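Local coordinates for 3-methyladenine DNA glycosylase (Helicobacter pylori, PDB 1PU6), which acts as a base excision repair glycosylase of the helix-hairpin-helix superfamily, recognising alkylated bases such as 3-methyladenine in DNA, at residues E32-A37 / Q109-F114; Q116-E121 / A136-A141. All blocks are in the same frame, centred on the assembly; numbering follows the deposited sequence.

Contact 1. Residues E32-A37 / Q109-F114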
loop_
_atom_site.group_PDB
_atom_site.type_symbol
_atom_site.label_atom_id
_atom_site.label_comp_id
_atom_site.label_asym_id
_atom_site.label_seq_id
_atom_site.Cartn_x
_atom_site.Cartn_y
_atom_site.Cartn_z
ATOM N N GLU A 32 -3.018 3.832 10.090
ATOM C CA GLU A 32 -3.868 2.709 9.657
ATOM C C GLU A 32 -3.488 2.175 8.276
ATOM O O GLU A 32 -3.569 0.954 8.036
ATOM C CB GLU A 32 -5.360 3.161 9.649
ATOM C CG GLU A 32 -6.350 2.121 9.141
ATOM C CD GLU A 32 -7.790 2.613 9.213
ATOM O OE1 GLU A 32 -8.581 2.163 8.358
ATOM O OE2 GLU A 32 -8.093 3.458 10.115
ATOM N N ALA A 33 -3.090 3.083 7.366
ATOM C CA ALA A 33 -2.629 2.660 6.033
ATOM C C ALA A 33 -1.335 1.822 6.150
ATOM O O ALA A 33 -1.190 0.792 5.456
ATOM C CB ALA A 33 -2.425 3.891 5.076
ATOM N N LEU A 34 -0.364 2.256 6.979
ATOM C CA LEU A 34 0.838 1.422 7.213
ATOM C C LEU A 34 0.412 0.047 7.788
ATOM O O LEU A 34 0.899 -1.000 7.305
ATOM C CB LEU A 34 1.798 2.162 8.202
ATOM C CG LEU A 34 3.061 1.372 8.570
ATOM C CD1 LEU A 34 4.140 2.391 9.004
ATOM C CD2 LEU A 34 2.751 0.446 9.766
ATOM N N LEU A 35 -0.513 0.014 8.761
ATOM C CA LEU A 35 -0.897 -1.292 9.316
ATOM C C LEU A 35 -1.526 -2.209 8.246
ATOM O O LEU A 35 -1.208 -3.407 8.157
ATOM C CB LEU A 35 -1.937 -1.171 10.460
ATOM C CG LEU A 35 -1.406 -0.442 11.676
ATOM C CD1 LEU A 35 -2.550 -0.360 12.666
ATOM C CD2 LEU A 35 -0.223 -1.216 12.327
ATOM N N GLY A 36 -2.422 -1.675 7.430
ATOM C CA GLY A 36 -3.016 -2.506 6.403
ATOM C C GLY A 36 -2.036 -2.959 5.343
ATOM O O GLY A 36 -2.184 -4.067 4.813
ATOM N N ALA A 37 -1.048 -2.120 5.015
ATOM C CA ALA A 37 -0.072 -2.492 4.008
ATOM C C ALA A 37 0.720 -3.703 4.492
ATOM O O ALA A 37 1.087 -4.559 3.672
ATOM C CB ALA A 37 0.883 -1.313 3.727
ATOM N N GLN A 109 11.980 8.654 15.642
ATOM C CA GLN A 109 11.382 9.344 16.790
ATOM C C GLN A 109 9.868 9.504 16.732
ATOM O O GLN A 109 9.182 9.457 17.774
ATOM C CB GLN A 109 12.124 10.675 17.143
ATOM C CG GLN A 109 13.566 10.430 17.623
ATOM C CD GLN A 109 14.583 10.132 16.498
ATOM O OE1 GLN A 109 14.616 10.822 15.435
ATOM N NE2 GLN A 109 15.424 9.096 16.727
ATOM N N SER A 110 9.330 9.736 15.534
ATOM C CA SER A 110 7.877 9.964 15.408
ATOM C C SER A 110 7.392 9.475 14.067
ATOM O O SER A 110 8.182 9.339 13.134
ATOM C CB SER A 110 7.573 11.489 15.501
ATOM O OG SER A 110 8.181 12.245 14.439
ATOM N N PHE A 111 6.089 9.192 13.990
ATOM C CA PHE A 111 5.481 8.819 12.727
ATOM C C PHE A 111 5.606 9.998 11.746
ATOM O O PHE A 111 5.835 9.791 10.561
ATOM C CB PHE A 111 3.999 8.416 12.925
ATOM C CG PHE A 111 3.343 7.905 11.702
ATOM C CD1 PHE A 111 3.858 6.783 11.028
ATOM C CD2 PHE A 111 2.181 8.531 11.200
ATOM C CE1 PHE A 111 3.234 6.299 9.859
ATOM C CE2 PHE A 111 1.540 8.039 10.038
ATOM C CZ PHE A 111 2.064 6.925 9.377
ATOM N N GLU A 112 5.465 11.234 12.222
ATOM C CA GLU A 112 5.573 12.382 11.313
ATOM C C GLU A 112 6.960 12.453 10.662
ATOM O O GLU A 112 7.068 12.651 9.449
ATOM C CB GLU A 112 5.321 13.703 12.077
ATOM C CG GLU A 112 5.423 14.952 11.199
ATOM C CD GLU A 112 4.735 16.168 11.822
ATOM O OE1 GLU A 112 4.289 16.073 12.996
ATOM O OE2 GLU A 112 4.648 17.230 11.147
ATOM N N ASN A 113 8.023 12.304 11.459
ATOM C CA ASN A 113 9.364 12.335 10.881
ATOM C C ASN A 113 9.627 11.136 9.999
ATOM O O ASN A 113 10.283 11.274 8.944
ATOM C CB ASN A 113 10.424 12.442 11.985
ATOM C CG ASN A 113 11.798 12.793 11.450
ATOM O OD1 ASN A 113 11.977 13.799 10.690
ATOM N ND2 ASN A 113 12.799 11.992 11.845
ATOM N N PHE A 114 9.106 9.974 10.399
ATOM C CA PHE A 114 9.225 8.757 9.577
ATOM C C PHE A 114 8.700 9.019 8.159
ATOM O O PHE A 114 9.324 8.627 7.169
ATOM C CB PHE A 114 8.415 7.602 10.268
ATOM C CG PHE A 114 8.122 6.395 9.386
ATOM C CD1 PHE A 114 9.038 5.323 9.251
ATOM C CD2 PHE A 114 6.855 6.270 8.778
ATOM C CE1 PHE A 114 8.710 4.174 8.469
ATOM C CE2 PHE A 114 6.523 5.152 7.973
ATOM C CZ PHE A 114 7.432 4.092 7.845
#
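L34 and F111 bring the two backbones no closer than 10.3 Å between their CA atoms, so helix 31-39 and the start of helix 111-117 meet through long side chains rather than through their main chains. Both belong to the all-helical HhH-GPD fold of base excision DNA glycosylases, and the contact is a small, buried, wholly apolar one. A single leucine serves two phenylalanines. With chi1 at 178°, CG of L34 lies opposite the backbone N, and the branch is carried toward helix 111-117; of its two methyls only CD1 meets the phenylalanine rings. F111 and F114, three residues apart and so on one side of their helix, reach back toward it. CD1 of L34 lies at the edge of the F111 ring, near the ring plane, 4.1 Å from F111 CE1. L34 CD1 approaches the F114 ring obliquely, 3.8 Å from F114 CE2, with CZ hardly farther. L100 and I104 of helix 90-108 also touch L34, and I137 of helix 131-141 touches both L34 and F114, so several helices share this patch of core. The F111 ring additionally meets F31 edge-to-face. At the entrance to helix 111-117 the carboxylate of E66 takes up the N-H groups of F111 and E112, its OE2 serving the first and OE1 the second. S110, the N-cap residue, supplies the next acceptor, its OG receiving the N-H of N113 at 3.0 Å from N113 N with an angle of 162°.

Contact 2. Residues Q116-E121 / A136-A141. Unlike the reference sequence in segment 116-121: R120 (reference Lys). Unlike the reference sequence in segment 136-141: A141 (reference Val).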
loop_
_atom_site.group_PDB
_atom_site.type_symbol
_atom_site.label_atom_id
_atom_site.label_comp_id
_atom_site.label_asym_id
_atom_site.label_seq_id
_atom_site.Cartn_x
_atom_site.Cartn_y
_atom_site.Cartn_z
ATOM N N GLN A 116 8.584 11.613 6.462
ATOM C CA GLN A 116 9.518 12.442 5.714
ATOM C C GLN A 116 10.812 11.741 5.343
ATOM O O GLN A 116 11.293 11.933 4.217
ATOM C CB GLN A 116 9.816 13.733 6.475
ATOM C CG GLN A 116 10.709 14.738 5.767
ATOM C CD GLN A 116 11.000 15.970 6.639
ATOM O OE1 GLN A 116 10.078 16.717 6.992
ATOM N NE2 GLN A 116 12.277 16.170 7.003
ATOM N N GLU A 117 11.380 10.923 6.235
ATOM C CA GLU A 117 12.757 10.450 6.082
ATOM C C GLU A 117 12.938 8.988 5.710
ATOM O O GLU A 117 14.075 8.592 5.333
ATOM C CB GLU A 117 13.554 10.731 7.353
ATOM C CG GLU A 117 13.596 12.210 7.781
ATOM C CD GLU A 117 14.494 13.084 6.906
ATOM O OE1 GLU A 117 14.388 14.329 7.033
ATOM O OE2 GLU A 117 15.332 12.526 6.117
ATOM N N VAL A 118 11.874 8.170 5.832
ATOM C CA VAL A 118 12.012 6.745 5.550
ATOM C C VAL A 118 12.462 6.477 4.092
ATOM O O VAL A 118 12.108 7.226 3.169
ATOM C CB VAL A 118 10.707 5.971 5.902
ATOM C CG1 VAL A 118 9.604 6.347 4.996
ATOM C CG2 VAL A 118 10.967 4.443 5.951
ATOM N N THR A 119 13.277 5.428 3.928
ATOM C CA THR A 119 13.657 4.933 2.613
ATOM C C THR A 119 13.149 3.505 2.410
ATOM O O THR A 119 12.892 2.756 3.393
ATOM C CB THR A 119 15.160 4.906 2.393
ATOM O OG1 THR A 119 15.761 4.003 3.335
ATOM C CG2 THR A 119 15.779 6.239 2.650
ATOM N N ARG A 120 13.001 3.117 1.157
ATOM C CA ARG A 120 12.595 1.749 0.861
ATOM C C ARG A 120 13.547 0.709 1.520
ATOM O O ARG A 120 13.076 -0.311 2.062
ATOM C CB ARG A 120 12.578 1.562 -0.639
ATOM C CG ARG A 120 11.983 0.229 -1.013
ATOM C CD ARG A 120 12.411 -0.193 -2.354
ATOM N NE ARG A 120 11.377 -0.945 -3.069
ATOM C CZ ARG A 120 11.612 -1.823 -4.032
ATOM N NH1 ARG A 120 12.882 -2.173 -4.369
ATOM N NH2 ARG A 120 10.554 -2.371 -4.679
ATOM N N GLU A 121 14.852 0.967 1.467
ATOM C CA GLU A 121 15.794 -0.034 1.990
ATOM C C GLU A 121 15.677 -0.176 3.512
ATOM O O GLU A 121 15.856 -1.295 4.047
ATOM C CB GLU A 121 17.213 0.332 1.544
ATOM C CG GLU A 121 17.375 0.201 0.016
ATOM C CD GLU A 121 16.733 1.388 -0.776
ATOM O OE1 GLU A 121 16.291 1.144 -1.956
ATOM O OE2 GLU A 121 16.607 2.573 -0.256
ATOM N N ALA A 136 3.895 -0.093 -0.623
ATOM C CA ALA A 136 2.552 0.386 -0.241
ATOM C C ALA A 136 2.643 1.347 0.949
ATOM O O ALA A 136 1.911 2.356 1.021
ATOM C CB ALA A 136 1.609 -0.806 0.078
ATOM N N ILE A 137 3.573 1.074 1.882
ATOM C CA ILE A 137 3.790 2.037 2.967
ATOM C C ILE A 137 4.320 3.370 2.377
ATOM O O ILE A 137 3.840 4.477 2.711
ATOM C CB ILE A 137 4.798 1.444 4.006
ATOM C CG1 ILE A 137 4.165 0.247 4.740
ATOM C CG2 ILE A 137 5.313 2.578 4.994
ATOM C CD1 ILE A 137 5.189 -0.606 5.580
ATOM N N LEU A 138 5.349 3.291 1.502
ATOM C CA LEU A 138 5.922 4.543 0.931
ATOM C C LEU A 138 4.873 5.399 0.169
ATOM O O LEU A 138 4.808 6.656 0.333
ATOM C CB LEU A 138 7.068 4.253 -0.039
ATOM C CG LEU A 138 8.307 3.716 0.673
ATOM C CD1 LEU A 138 9.332 3.160 -0.318
ATOM C CD2 LEU A 138 8.991 4.718 1.616
ATOM N N CYS A 139 4.061 4.744 -0.651
ATOM C CA CYS A 139 3.042 5.486 -1.414
ATOM C C CYS A 139 1.857 5.888 -0.553
ATOM O O CYS A 139 1.545 7.085 -0.429
ATOM C CB CYS A 139 2.548 4.606 -2.625
ATOM S SG CYS A 139 1.325 5.462 -3.592
ATOM N N TYR A 140 1.164 4.907 0.041
ATOM C CA TYR A 140 -0.144 5.167 0.648
ATOM C C TYR A 140 -0.097 5.645 2.094
ATOM O O TYR A 140 -1.107 6.143 2.594
ATOM C CB TYR A 140 -1.009 3.892 0.604
ATOM C CG TYR A 140 -1.286 3.491 -0.823
ATOM C CD1 TYR A 140 -2.322 4.153 -1.561
ATOM C CD2 TYR A 140 -0.602 2.403 -1.413
ATOM C CE1 TYR A 140 -2.666 3.763 -2.856
ATOM C CE2 TYR A 140 -0.929 1.997 -2.750
ATOM C CZ TYR A 140 -1.954 2.695 -3.443
ATOM O OH TYR A 140 -2.227 2.318 -4.731
ATOM N N ALA A 141 1.045 5.472 2.760
ATOM C CA ALA A 141 1.212 6.087 4.082
ATOM C C ALA A 141 2.078 7.337 4.027
ATOM O O ALA A 141 1.796 8.249 4.773
ATOM C CB ALA A 141 1.746 5.099 5.147
#
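L138 pushes its forked end into the turn between helices 111-117 and 120-124, overlapping V118 with one methyl and the base of R120 with the other. CD2 of L138 packs on CG1 of V118 at 3.8 Å, the two side chains slanting across each other; chi1 of 68° places that valine methyl between backbone N and carbonyl carbon. CD1 of L138 rests on R120, 3.6 Å from its CB and 3.7 Å from its CA, with the arginine chain running roughly perpendicular to the leucine. Only the aliphatic root of R120 is used here. Its guanidinium forms salt bridges to D135 through NH2 and to D168 through NH1, so one residue gives both apolar and ionic ties. Sequence and topology identify helices 120-124, N-capped by T119, and 131-141 as the pair of the helix-hairpin-helix motif, a DNA-binding element in this superfamily, and L138 helps pack the second against the first. L123 of helix 120-124 touches both V118 and L138, while Y167 and Q171 of helix 167-179 touch R120.

Overall arrangement
From the N terminus, helix 31-39 comes first; contact 1 then closes a long, mainly helical excursion of 71 residues when the chain returns at 109-114. Contact 2 opens two residues later and closes a much shorter loop of 14 residues, spanning the hairpin that leads into helix 131-141. The loops therefore run in series, neither nested nor crossed, with helix 111-117 common to both. They are also physically joined, their centres about 9 Å apart: A37 CB packs on both A136 CB and I137 CG1, and A33 CB lies against Y140 O. Helix 131-141 thus ties the helix-hairpin-helix pair to helix 31-39 and to helix 111-117.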